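Local structure of Serine/threonine-protein kinase-like protein ACR4 (Arabidopsis thaliana, 7A0J) at residues Cys102-Pro107 against Ile118-Val123; Phe136-His141 against Ser159-Gly164; Cys151-Lys156 against Gln182-Gly187. The protein is a plasma-membrane receptor serine/threonine kinase that acts with the peptide CLE40 to control formative root cell divisions, this chain being its extracellular seven-repeat propeller domain. One frame throughout, in Å; residues are numbered along the deposited sequence.

Contact 1: residues Cys102-Pro107 against Ile118-Val123; sequences CGLRKP and ISSSLV
Ser120 OG donates to Arg105 O at 2.6 Å, approaching almost along the C=O axis (C=O...O angle 169°). OG is anti to its own backbone N (chi1 175°), which directs it across to the strand 100-105. The same hydroxyl oxygen accepts from Leu122 N at 3.1 Å, closing an ST turn, so one oxygen both donates across the contact and pins its own chain at the corner near Ser121. Next along, Arg105 N bonds to Leu122 O at 2.8 Å, with the donor tilted 26° from the carbonyl plane. Beyond that bond Leu104 and Val123 form an antiparallel non-hydrogen-bonded pair, and Val123 CA makes a CA-H...O contact of 3.4 Å with Gly103 O.

The pair's side chains share one sheet face, where Leu104 CD1 lies 3.8 Å from Val123 CG2; CD1 also rests against Ser120 CB at 3.8 Å. Arg105 and Leu122 meet through their CB atoms, 3.7 Å apart.

Around these bonds, the strand 91-96 bonds to Leu104 on the far edge of 100-105, the Cys102-Cys125 disulfide ties the two segments' strands together, and Phe136 packs on Val123. The whole forms the middle of one antiparallel blade, in curated repeat 3. An alanine at Ser120 would probably leave Arg105 O and Leu122 N without this mate and allow the corner to shift. Regular strand pairing thus gives way, toward the end of 100-105, to a side-chain hydroxyl standing in for a backbone donor.

Contact 2: residues Phe136-His141 against Ser159-Gly164; sequences FDKQLH and SVFCWG
Phe161 drives an edge into the face of Phe136, and Phe136 in turn presents its own edge to the face of Trp163. These three rings are an aromatic cluster between two adjacent blades of the beta-propeller: Phe136 ends strand 132-136 of one sheet, whereas Phe161 and Trp163 lie on strand 160-163 of the next.

The first pair is T-shaped, its planes at 79° and its centroids 4.7 Å apart. Phe161 CE2 stands over the centre of the Phe136 ring, 3.4 Å above the plane; relative to the Phe161 ring, Phe136 CE1 lies at the edge, in plane. The second pair is more inclined, with planes at 50°: Phe136 CZ sits above one face of the Trp163 indole, offset toward the rim, 3.6 Å from Trp163 CD2. The first torsion of Trp163 puts CG between the backbone N and the carbonyl carbon. Phe134 and Val123 of the neighbouring blade also meet this indole.

One face of Phe161 receives Lys138 in a cation-pi contact, NZ being 4.5 Å from the ring centroid and 22° off the normal. That ammonium also has a long salt bridge to Asp137, 3.8 Å from NZ to OD1, so the amine is shared between a ring face and a distant carboxylate. No hydrogen bond links the segments; the cohesion is aromatic, apolar and electrostatic.

Leu140 belongs to the same sheet as Phe161, two strands away across 150-154, and its CB points toward 159-164. Here the leucine offers a fork rather than a single methyl: CD1 is 4.0 Å and CD2 4.1 Å from the same atom, Phe161 CD2.

Contact 3: residues Cys151-Lys156 against Gln182-Gly187; sequences CALSSK and QKIAAG
Leu153 and Ile184 pass alongside each other in opposite directions, each reaching toward the other's strand. The closest pair is Leu153 CD2 with Ile184 CG2, 3.6 Å apart, and nearer the stems Leu153 CG lies 4.0 Å from Ile184 CG1. These branches pack between strands 151-154 and 183-186, which run nearly antiparallel at 167° with axes 7.8 Å apart at closest approach. That separation, and the absence of any hydrogen bond between the segments, show that the strands are not paired in one sheet; each belongs to its own sheet, in curated repeats 4 and 5, and so to neighbouring blades of the propeller.

The first torsion of the isoleucine places CG1 in the crowded position between the backbone N and the carbonyl carbon (chi1 56°), with CG2 anti to the carbonyl carbon. CG1 and CG2 both lie against Leu153, whereas CD1, at the end of the longer branch, goes on to Cys151 CB at 3.9 Å and stands equally far, 3.9 Å, from Ala152 N. The second methyl of Leu153, CD1, approaches the backbone where Gln182 joins Lys183, 4.1 Å from Gln182 C.

Around these side chains, Cys151 is held by its disulfide to Cys162 and touches Val191 of strand 190-195, another contact between the blades. A classic beta bulge at Gln182-Lys183, opposite Ile194, lies where Leu153 CD1 meets the backbone. Between these two segments no hydrogen bond forms, so their cohesion probably rests on apolar packing, with the bond from Ala186 N to Ser144 OG adding a directional link between the blades beside it.

How the contacts relate
Going from the N terminus, contact 1 comes first and closes within one blade, joining 102-107 to 118-123 across a partly unmodelled loop. It is complete before contact 2 opens at Phe136, and the two are in series, touching where Ser120 O probably bonds to Leu140 N. Contacts 2 and 3 cross: 151-156 falls between 136-141 and 159-164, and its partner 182-187 follows both. Both reach the sheet of strands 139-145, 150-154 and 160-163, and the Cys151-Cys162 disulfide joins them directly. Contact 2 fastens this blade to the preceding one and contact 3 to the next, so the three together span consecutive blades of the propeller.

Contact 1: residues Cys102-Pro107 against Ile118-Val123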
ATOM      1  N   CYS A 102       2.774  -9.639   1.689  1.00 43.16           N
ATOM      2  CA  CYS A 102       1.744 -10.398   2.453  1.00 42.96           C
ATOM      3  C   CYS A 102       0.445 -10.447   1.645  1.00 42.57           C
ATOM      4  O   CYS A 102       0.091  -9.420   1.036  1.00 43.20           O
ATOM      5  CB  CYS A 102       1.484  -9.782   3.822  1.00 44.36           C
ATOM      6  SG  CYS A 102       2.876  -9.957   4.967  1.00 46.30           S
ATOM      7  N   GLY A 103      -0.219 -11.605   1.640  1.00 42.14           N
ATOM      8  CA  GLY A 103      -1.521 -11.824   0.983  1.00 42.66           C
ATOM      9  C   GLY A 103      -2.572 -12.286   1.978  1.00 43.04           C
ATOM     10  O   GLY A 103      -2.289 -13.236   2.733  1.00 42.48           O
ATOM     11  N   LEU A 104      -3.736 -11.633   1.988  1.00 44.24           N
ATOM     12  CA  LEU A 104      -4.914 -12.051   2.794  1.00 45.23           C
ATOM     13  C   LEU A 104      -5.601 -13.218   2.074  1.00 46.27           C
ATOM     14  O   LEU A 104      -6.307 -12.968   1.076  1.00 46.83           O
ATOM     15  CB  LEU A 104      -5.856 -10.856   2.979  1.00 45.97           C
ATOM     16  CG  LEU A 104      -7.016 -11.073   3.948  1.00 46.63           C
ATOM     17  CD1 LEU A 104      -6.509 -11.431   5.338  1.00 46.81           C
ATOM     18  CD2 LEU A 104      -7.905  -9.841   4.007  1.00 47.63           C
ATOM     19  N   ARG A 105      -5.366 -14.446   2.553  1.00 47.34           N
ATOM     20  CA  ARG A 105      -5.834 -15.715   1.931  1.00 49.43           C
ATOM     21  C   ARG A 105      -7.363 -15.791   2.029  1.00 51.17           C
ATOM     22  O   ARG A 105      -7.884 -15.669   3.148  1.00 52.00           O
ATOM     23  CB  ARG A 105      -5.167 -16.908   2.622  1.00 50.09           C
ATOM     24  CG  ARG A 105      -5.561 -18.274   2.077  1.00 52.02           C
ATOM     25  CD  ARG A 105      -4.774 -18.683   0.847  1.00 52.48           C
ATOM     26  NE  ARG A 105      -4.835 -20.125   0.632  1.00 54.73           N
ATOM     27  CZ  ARG A 105      -5.857 -20.778   0.082  1.00 57.24           C
ATOM     28  NH1 ARG A 105      -5.796 -22.093  -0.061  1.00 59.47           N
ATOM     29  NH2 ARG A 105      -6.936 -20.128  -0.323  1.00 57.86           N
ATOM     30  N   LYS A 106      -8.040 -15.983   0.893  1.00 53.03           N
ATOM     31  CA  LYS A 106      -9.516 -16.141   0.802  1.00 55.53           C
ATOM     32  C   LYS A 106      -9.897 -17.522   1.331  1.00 57.38           C
ATOM     33  O   LYS A 106      -9.375 -18.528   0.854  1.00 58.22           O
ATOM     34  CB  LYS A 106      -9.975 -15.955  -0.647  1.00 57.38           C
ATOM     35  CG  LYS A 106     -11.482 -15.991  -0.868  1.00 60.11           C
ATOM     36  CD  LYS A 106     -11.880 -15.771  -2.309  1.00 62.62           C
ATOM     37  CE  LYS A 106     -13.381 -15.752  -2.511  1.00 65.85           C
ATOM     38  NZ  LYS A 106     -13.737 -15.465  -3.920  1.00 69.08           N
ATOM     39  N   PRO A 107     -10.808 -17.624   2.329  1.00 58.77           N
ATOM     40  CA  PRO A 107     -11.226 -18.921   2.863  1.00 60.88           C
ATOM     41  C   PRO A 107     -12.276 -19.615   1.979  1.00 63.97           C
ATOM     42  O   PRO A 107     -12.965 -18.903   1.266  1.00 64.74           O
ATOM     43  CB  PRO A 107     -11.808 -18.548   4.234  1.00 60.95           C
ATOM     44  CG  PRO A 107     -12.389 -17.165   4.021  1.00 60.18           C
ATOM     45  CD  PRO A 107     -11.483 -16.501   3.000  1.00 58.48           C
ATOM     46  N   ILE A 118     -14.900 -10.421   2.381  1.00 66.32           N
ATOM     47  CA  ILE A 118     -14.028  -9.207   2.453  1.00 64.81           C
ATOM     48  C   ILE A 118     -12.924  -9.430   3.498  1.00 62.15           C
ATOM     49  O   ILE A 118     -11.895  -8.726   3.417  1.00 61.63           O
ATOM     50  CB  ILE A 118     -14.874  -7.952   2.761  1.00 66.83           C
ATOM     51  CG1 ILE A 118     -15.880  -7.664   1.643  1.00 69.61           C
ATOM     52  CG2 ILE A 118     -13.991  -6.742   3.041  1.00 66.39           C
ATOM     53  CD1 ILE A 118     -17.022  -6.761   2.056  1.00 71.86           C
ATOM     54  N   SER A 119     -13.114 -10.371   4.431  1.00 60.97           N
ATOM     55  CA  SER A 119     -12.204 -10.614   5.581  1.00 59.05           C
ATOM     56  C   SER A 119     -11.651 -12.045   5.546  1.00 57.64           C
ATOM     57  O   SER A 119     -12.165 -12.868   4.765  1.00 58.12           O
ATOM     58  CB  SER A 119     -12.901 -10.332   6.888  1.00 60.18           C
ATOM     59  OG  SER A 119     -13.915 -11.293   7.146  1.00 61.40           O
ATOM     60  N   SER A 120     -10.633 -12.307   6.371  1.00 56.28           N
ATOM     61  CA  SER A 120      -9.999 -13.635   6.583  1.00 55.64           C
ATOM     62  C   SER A 120      -9.089 -13.590   7.816  1.00 55.38           C
ATOM     63  O   SER A 120      -8.684 -12.482   8.220  1.00 55.29           O
ATOM     64  CB  SER A 120      -9.234 -14.076   5.364  1.00 54.59           C
ATOM     65  OG  SER A 120      -8.528 -15.285   5.615  1.00 54.41           O
ATOM     66  N   SER A 121      -8.786 -14.764   8.376  1.00 55.74           N
ATOM     67  CA  SER A 121      -7.872 -14.978   9.529  1.00 56.25           C
ATOM     68  C   SER A 121      -6.560 -15.624   9.058  1.00 55.06           C
ATOM     69  O   SER A 121      -5.706 -15.914   9.920  1.00 55.92           O
ATOM     70  CB  SER A 121      -8.561 -15.803  10.587  1.00 58.67           C
ATOM     71  OG  SER A 121      -8.111 -17.149  10.561  1.00 59.80           O
ATOM     72  N   LEU A 122      -6.408 -15.818   7.743  1.00 53.26           N
ATOM     73  CA  LEU A 122      -5.258 -16.511   7.103  1.00 52.50           C
ATOM     74  C   LEU A 122      -4.447 -15.493   6.288  1.00 50.40           C
ATOM     75  O   LEU A 122      -5.006 -14.925   5.323  1.00 49.51           O
ATOM     76  CB  LEU A 122      -5.793 -17.632   6.206  1.00 53.28           C
ATOM     77  CG  LEU A 122      -6.791 -18.589   6.855  1.00 55.73           C
ATOM     78  CD1 LEU A 122      -7.412 -19.507   5.811  1.00 56.77           C
ATOM     79  CD2 LEU A 122      -6.131 -19.400   7.961  1.00 57.54           C
ATOM     80  N   VAL A 123      -3.186 -15.271   6.668  1.00 49.65           N
ATOM     81  CA  VAL A 123      -2.260 -14.300   6.012  1.00 48.15           C
ATOM     82  C   VAL A 123      -0.950 -15.019   5.668  1.00 47.68           C
ATOM     83  O   VAL A 123      -0.259 -15.475   6.604  1.00 48.61           O
ATOM     84  CB  VAL A 123      -2.012 -13.067   6.901  1.00 48.77           C
ATOM     85  CG1 VAL A 123      -0.968 -12.138   6.298  1.00 48.40           C
ATOM     86  CG2 VAL A 123      -3.301 -12.310   7.185  1.00 49.17           C
TER

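Contact 2: residues Phe136-His141 against Ser159-Gly164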
ATOM      1  N   PHE A 136      -4.420 -16.199  12.405  1.00 65.43           N
ATOM      2  CA  PHE A 136      -4.855 -15.299  13.506  1.00 66.09           C
ATOM      3  C   PHE A 136      -6.250 -15.718  13.987  1.00 67.99           C
ATOM      4  O   PHE A 136      -6.920 -16.500  13.282  1.00 67.89           O
ATOM      5  CB  PHE A 136      -4.820 -13.839  13.047  1.00 63.01           C
ATOM      6  CG  PHE A 136      -3.475 -13.369  12.553  1.00 61.40           C
ATOM      7  CD1 PHE A 136      -2.368 -13.372  13.390  1.00 63.22           C
ATOM      8  CD2 PHE A 136      -3.312 -12.919  11.250  1.00 58.60           C
ATOM      9  CE1 PHE A 136      -1.132 -12.941  12.934  1.00 62.34           C
ATOM     10  CE2 PHE A 136      -2.076 -12.481  10.798  1.00 57.52           C
ATOM     11  CZ  PHE A 136      -0.988 -12.491  11.641  1.00 59.51           C
ATOM     12  N   ASP A 137      -6.666 -15.195  15.146  1.00 69.90           N
ATOM     13  CA  ASP A 137      -7.917 -15.575  15.858  1.00 72.81           C
ATOM     14  C   ASP A 137      -9.026 -14.550  15.578  1.00 71.69           C
ATOM     15  O   ASP A 137     -10.084 -14.642  16.236  1.00 74.20           O
ATOM     16  CB  ASP A 137      -7.663 -15.731  17.363  1.00 76.50           C
ATOM     17  CG  ASP A 137      -7.047 -14.513  18.034  1.00 76.19           C
ATOM     18  OD1 ASP A 137      -7.051 -13.431  17.414  1.00 73.17           O
ATOM     19  OD2 ASP A 137      -6.559 -14.657  19.171  1.00 79.36           O
ATOM     20  N   LYS A 138      -8.802 -13.621  14.640  1.00 68.38           N
ATOM     21  CA  LYS A 138      -9.771 -12.561  14.245  1.00 67.41           C
ATOM     22  C   LYS A 138      -9.887 -12.502  12.718  1.00 64.50           C
ATOM     23  O   LYS A 138      -8.918 -12.883  12.029  1.00 62.86           O
ATOM     24  CB  LYS A 138      -9.322 -11.189  14.759  1.00 66.80           C
ATOM     25  CG  LYS A 138      -9.398 -10.987  16.266  1.00 70.23           C
ATOM     26  CD  LYS A 138      -9.183  -9.548  16.697  1.00 69.91           C
ATOM     27  CE  LYS A 138      -7.865  -8.960  16.233  1.00 67.43           C
ATOM     28  NZ  LYS A 138      -6.705  -9.758  16.699  1.00 68.75           N
ATOM     29  N   GLN A 139     -11.029 -12.019  12.221  1.00 64.25           N
ATOM     30  CA  GLN A 139     -11.241 -11.654  10.796  1.00 61.91           C
ATOM     31  C   GLN A 139     -10.535 -10.317  10.535  1.00 59.25           C
ATOM     32  O   GLN A 139     -10.783  -9.364  11.300  1.00 59.88           O
ATOM     33  CB  GLN A 139     -12.739 -11.575  10.488  1.00 63.72           C
ATOM     34  CG  GLN A 139     -13.452 -12.918  10.579  1.00 66.45           C
ATOM     35  CD  GLN A 139     -12.989 -13.892   9.523  1.00 65.33           C
ATOM     36  OE1 GLN A 139     -12.844 -13.547   8.352  1.00 63.50           O
ATOM     37  NE2 GLN A 139     -12.754 -15.127   9.933  1.00 66.98           N
ATOM     38  N   LEU A 140      -9.676 -10.260   9.511  1.00 56.38           N
ATOM     39  CA  LEU A 140      -8.843  -9.075   9.175  1.00 53.98           C
ATOM     40  C   LEU A 140      -9.149  -8.607   7.747  1.00 52.11           C
ATOM     41  O   LEU A 140      -9.527  -9.449   6.913  1.00 52.26           O
ATOM     42  CB  LEU A 140      -7.361  -9.439   9.308  1.00 53.38           C
ATOM     43  CG  LEU A 140      -6.905  -9.907  10.691  1.00 55.46           C
ATOM     44  CD1 LEU A 140      -5.478 -10.429  10.632  1.00 55.26           C
ATOM     45  CD2 LEU A 140      -7.022  -8.790  11.717  1.00 56.07           C
ATOM     46  N   HIS A 141      -8.978  -7.306   7.495  1.00 50.41           N
ATOM     47  CA  HIS A 141      -8.982  -6.680   6.146  1.00 48.70           C
ATOM     48  C   HIS A 141      -8.047  -5.464   6.162  1.00 46.78           C
ATOM     49  O   HIS A 141      -7.435  -5.204   7.220  1.00 46.77           O
ATOM     50  CB  HIS A 141     -10.414  -6.325   5.719  1.00 50.07           C
ATOM     51  CG  HIS A 141     -11.059  -5.280   6.566  1.00 51.25           C
ATOM     52  ND1 HIS A 141     -11.068  -3.946   6.212  1.00 50.69           N
ATOM     53  CD2 HIS A 141     -11.718  -5.365   7.742  1.00 53.35           C
ATOM     54  CE1 HIS A 141     -11.705  -3.253   7.134  1.00 52.16           C
ATOM     55  NE2 HIS A 141     -12.113  -4.100   8.083  1.00 53.85           N
ATOM     56  N   SER A 159     -10.428  -2.446  15.036  1.00 62.21           N
ATOM     57  CA  SER A 159      -9.156  -2.240  15.779  1.00 61.85           C
ATOM     58  C   SER A 159      -7.970  -2.585  14.870  1.00 58.85           C
ATOM     59  O   SER A 159      -8.135  -3.453  13.990  1.00 57.58           O
ATOM     60  CB  SER A 159      -9.129  -3.044  17.055  1.00 64.74           C
ATOM     61  OG  SER A 159      -9.401  -4.414  16.801  1.00 65.03           O
ATOM     62  N   VAL A 160      -6.828  -1.920  15.072  1.00 57.98           N
ATOM     63  CA  VAL A 160      -5.583  -2.128  14.274  1.00 55.77           C
ATOM     64  C   VAL A 160      -4.758  -3.243  14.930  1.00 57.26           C
ATOM     65  O   VAL A 160      -4.626  -3.239  16.170  1.00 59.70           O
ATOM     66  CB  VAL A 160      -4.767  -0.829  14.107  1.00 54.65           C
ATOM     67  CG1 VAL A 160      -4.135  -0.358  15.411  1.00 56.81           C
ATOM     68  CG2 VAL A 160      -3.705  -0.979  13.028  1.00 52.51           C
ATOM     69  N   PHE A 161      -4.236  -4.158  14.110  1.00 56.27           N
ATOM     70  CA  PHE A 161      -3.408  -5.321  14.520  1.00 57.88           C
ATOM     71  C   PHE A 161      -2.197  -5.415  13.586  1.00 56.35           C
ATOM     72  O   PHE A 161      -2.394  -5.408  12.355  1.00 54.15           O
ATOM     73  CB  PHE A 161      -4.248  -6.601  14.494  1.00 59.05           C
ATOM     74  CG  PHE A 161      -3.456  -7.877  14.620  1.00 60.48           C
ATOM     75  CD1 PHE A 161      -2.879  -8.239  15.828  1.00 63.70           C
ATOM     76  CD2 PHE A 161      -3.292  -8.720  13.532  1.00 59.21           C
ATOM     77  CE1 PHE A 161      -2.151  -9.415  15.943  1.00 65.36           C
ATOM     78  CE2 PHE A 161      -2.567  -9.895  13.648  1.00 60.84           C
ATOM     79  CZ  PHE A 161      -1.995 -10.239  14.852  1.00 63.91           C
ATOM     80  N   CYS A 162      -0.992  -5.485  14.160  1.00 57.93           N
ATOM     81  CA  CYS A 162       0.304  -5.539  13.430  1.00 57.41           C
ATOM     82  C   CYS A 162       1.137  -6.720  13.942  1.00 60.06           C
ATOM     83  O   CYS A 162       0.975  -7.089  15.122  1.00 62.60           O
ATOM     84  CB  CYS A 162       1.067  -4.228  13.577  1.00 57.34           C
ATOM     85  SG  CYS A 162       0.091  -2.770  13.116  1.00 55.21           S
ATOM     86  N   TRP A 163       1.989  -7.284  13.077  1.00 59.86           N
ATOM     87  CA  TRP A 163       2.811  -8.496  13.347  1.00 62.67           C
ATOM     88  C   TRP A 163       4.139  -8.413  12.584  1.00 63.12           C
ATOM     89  O   TRP A 163       4.369  -7.393  11.903  1.00 61.31           O
ATOM     90  CB  TRP A 163       2.027  -9.757  12.963  1.00 62.50           C
ATOM     91  CG  TRP A 163       1.752  -9.867  11.495  1.00 59.87           C
ATOM     92  CD1 TRP A 163       2.533 -10.474  10.556  1.00 60.05           C
ATOM     93  CD2 TRP A 163       0.614  -9.337  10.789  1.00 57.14           C
ATOM     94  NE1 TRP A 163       1.960 -10.365   9.318  1.00 57.62           N
ATOM     95  CE2 TRP A 163       0.781  -9.675   9.429  1.00 55.79           C
ATOM     96  CE3 TRP A 163      -0.526  -8.618  11.170  1.00 56.27           C
ATOM     97  CZ2 TRP A 163      -0.149  -9.313   8.454  1.00 53.62           C
ATOM     98  CZ3 TRP A 163      -1.445  -8.265  10.206  1.00 54.12           C
ATOM     99  CH2 TRP A 163      -1.256  -8.608   8.866  1.00 52.84           C
ATOM    100  N   GLY A 164       4.968  -9.457  12.697  1.00 65.95           N
ATOM    101  CA  GLY A 164       6.239  -9.615  11.962  1.00 67.16           C
ATOM    102  C   GLY A 164       7.438  -9.514  12.887  1.00 71.12           C
ATOM    103  O   GLY A 164       8.162  -8.507  12.764  1.00 71.29           O
TER

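Contact 3: residues Cys151-Lys156 against Gln182-Gly187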
ATOM      1  N   CYS A 151       0.470  -4.645   8.948  1.00 48.10           N
ATOM      2  CA  CYS A 151      -0.728  -4.342   9.777  1.00 48.71           C
ATOM      3  C   CYS A 151      -2.004  -4.708   9.015  1.00 47.57           C
ATOM      4  O   CYS A 151      -1.916  -5.002   7.809  1.00 46.32           O
ATOM      5  CB  CYS A 151      -0.777  -2.874  10.181  1.00 48.90           C
ATOM      6  SG  CYS A 151       0.633  -2.367  11.198  1.00 51.82           S
ATOM      7  N   ALA A 152      -3.137  -4.694   9.721  1.00 48.33           N
ATOM      8  CA  ALA A 152      -4.494  -4.957   9.191  1.00 48.04           C
ATOM      9  C   ALA A 152      -5.531  -4.479  10.211  1.00 49.52           C
ATOM     10  O   ALA A 152      -5.169  -4.322  11.397  1.00 50.50           O
ATOM     11  CB  ALA A 152      -4.654  -6.427   8.890  1.00 48.64           C
ATOM     12  N   LEU A 153      -6.765  -4.247   9.755  1.00 49.76           N
ATOM     13  CA  LEU A 153      -7.910  -3.840  10.611  1.00 51.84           C
ATOM     14  C   LEU A 153      -8.763  -5.072  10.921  1.00 53.99           C
ATOM     15  O   LEU A 153      -9.015  -5.864   9.995  1.00 53.28           O
ATOM     16  CB  LEU A 153      -8.735  -2.769   9.890  1.00 51.35           C
ATOM     17  CG  LEU A 153      -8.055  -1.411   9.733  1.00 50.17           C
ATOM     18  CD1 LEU A 153      -8.937  -0.455   8.943  1.00 50.26           C
ATOM     19  CD2 LEU A 153      -7.701  -0.818  11.088  1.00 51.47           C
ATOM     20  N   SER A 154      -9.173  -5.217  12.184  1.00 56.89           N
ATOM     21  CA  SER A 154     -10.148  -6.233  12.651  1.00 59.68           C
ATOM     22  C   SER A 154     -11.516  -5.928  12.032  1.00 60.86           C
ATOM     23  O   SER A 154     -11.986  -4.784  12.183  1.00 61.52           O
ATOM     24  CB  SER A 154     -10.213  -6.267  14.156  1.00 62.38           C
ATOM     25  OG  SER A 154     -11.239  -7.141  14.604  1.00 65.24           O
ATOM     26  N   SER A 155     -12.114  -6.907  11.347  1.00 61.65           N
ATOM     27  CA  SER A 155     -13.438  -6.803  10.680  1.00 63.24           C
ATOM     28  C   SER A 155     -14.542  -6.623  11.730  1.00 66.89           C
ATOM     29  O   SER A 155     -15.564  -5.984  11.406  1.00 68.33           O
ATOM     30  CB  SER A 155     -13.698  -8.007   9.808  1.00 63.51           C
ATOM     31  OG  SER A 155     -15.003  -7.960   9.249  1.00 65.90           O
ATOM     32  N   LYS A 156     -14.334  -7.162  12.937  1.00 68.67           N
ATOM     33  CA  LYS A 156     -15.333  -7.200  14.039  1.00 72.66           C
ATOM     34  C   LYS A 156     -15.439  -5.826  14.712  1.00 73.43           C
ATOM     35  O   LYS A 156     -16.575  -5.318  14.821  1.00 76.32           O
ATOM     36  CB  LYS A 156     -14.952  -8.272  15.065  1.00 74.49           C
ATOM     37  N   GLN A 182     -11.300   3.428   9.902  1.00 48.30           N
ATOM     38  CA  GLN A 182     -11.963   3.096   8.609  1.00 48.57           C
ATOM     39  C   GLN A 182     -10.895   2.866   7.531  1.00 46.55           C
ATOM     40  O   GLN A 182     -11.204   2.170   6.544  1.00 46.89           O
ATOM     41  CB  GLN A 182     -12.967   4.182   8.204  1.00 49.96           C
ATOM     42  CG  GLN A 182     -12.366   5.563   7.979  1.00 49.13           C
ATOM     43  CD  GLN A 182     -13.436   6.596   7.720  1.00 51.20           C
ATOM     44  OE1 GLN A 182     -13.627   7.533   8.493  1.00 52.24           O
ATOM     45  NE2 GLN A 182     -14.161   6.419   6.628  1.00 52.08           N
ATOM     46  N   LYS A 183      -9.691   3.424   7.710  1.00 45.29           N
ATOM     47  CA  LYS A 183      -8.528   3.230   6.801  1.00 43.74           C
ATOM     48  C   LYS A 183      -7.224   3.310   7.604  1.00 42.56           C
ATOM     49  O   LYS A 183      -7.186   4.067   8.595  1.00 43.33           O
ATOM     50  CB  LYS A 183      -8.549   4.276   5.679  1.00 43.89           C
ATOM     51  CG  LYS A 183      -9.747   4.187   4.741  1.00 45.39           C
ATOM     52  CD  LYS A 183      -9.626   5.043   3.504  1.00 45.58           C
ATOM     53  CE  LYS A 183     -10.799   4.875   2.561  1.00 47.38           C
ATOM     54  NZ  LYS A 183     -10.780   5.892   1.483  1.00 47.85           N
ATOM     55  N   ILE A 184      -6.210   2.538   7.201  1.00 40.90           N
ATOM     56  CA  ILE A 184      -4.816   2.623   7.732  1.00 40.15           C
ATOM     57  C   ILE A 184      -3.835   2.684   6.555  1.00 38.81           C
ATOM     58  O   ILE A 184      -4.172   2.179   5.461  1.00 38.27           O
ATOM     59  CB  ILE A 184      -4.490   1.456   8.689  1.00 40.73           C
ATOM     60  CG1 ILE A 184      -4.708   0.087   8.037  1.00 40.70           C
ATOM     61  CG2 ILE A 184      -5.272   1.593   9.990  1.00 42.20           C
ATOM     62  CD1 ILE A 184      -3.925  -1.028   8.690  1.00 41.10           C
ATOM     63  N   ALA A 185      -2.673   3.300   6.779  1.00 38.40           N
ATOM     64  CA  ALA A 185      -1.542   3.371   5.828  1.00 37.73           C
ATOM     65  C   ALA A 185      -0.231   3.225   6.603  1.00 37.94           C
ATOM     66  O   ALA A 185       0.181   4.196   7.272  1.00 38.39           O
ATOM     67  CB  ALA A 185      -1.588   4.665   5.054  1.00 37.54           C
ATOM     68  N   ALA A 186       0.378   2.039   6.532  1.00 37.85           N
ATOM     69  CA  ALA A 186       1.714   1.744   7.093  1.00 38.37           C
ATOM     70  C   ALA A 186       2.769   2.493   6.274  1.00 38.33           C
ATOM     71  O   ALA A 186       2.677   2.477   5.029  1.00 37.86           O
ATOM     72  CB  ALA A 186       1.963   0.255   7.095  1.00 38.76           C
ATOM     73  N   GLY A 187       3.699   3.162   6.960  1.00 38.95           N
ATOM     74  CA  GLY A 187       4.933   3.719   6.375  1.00 39.53           C
ATOM     75  C   GLY A 187       6.120   2.853   6.748  1.00 40.62           C
ATOM     76  O   GLY A 187       5.894   1.699   7.154  1.00 40.58           O
TER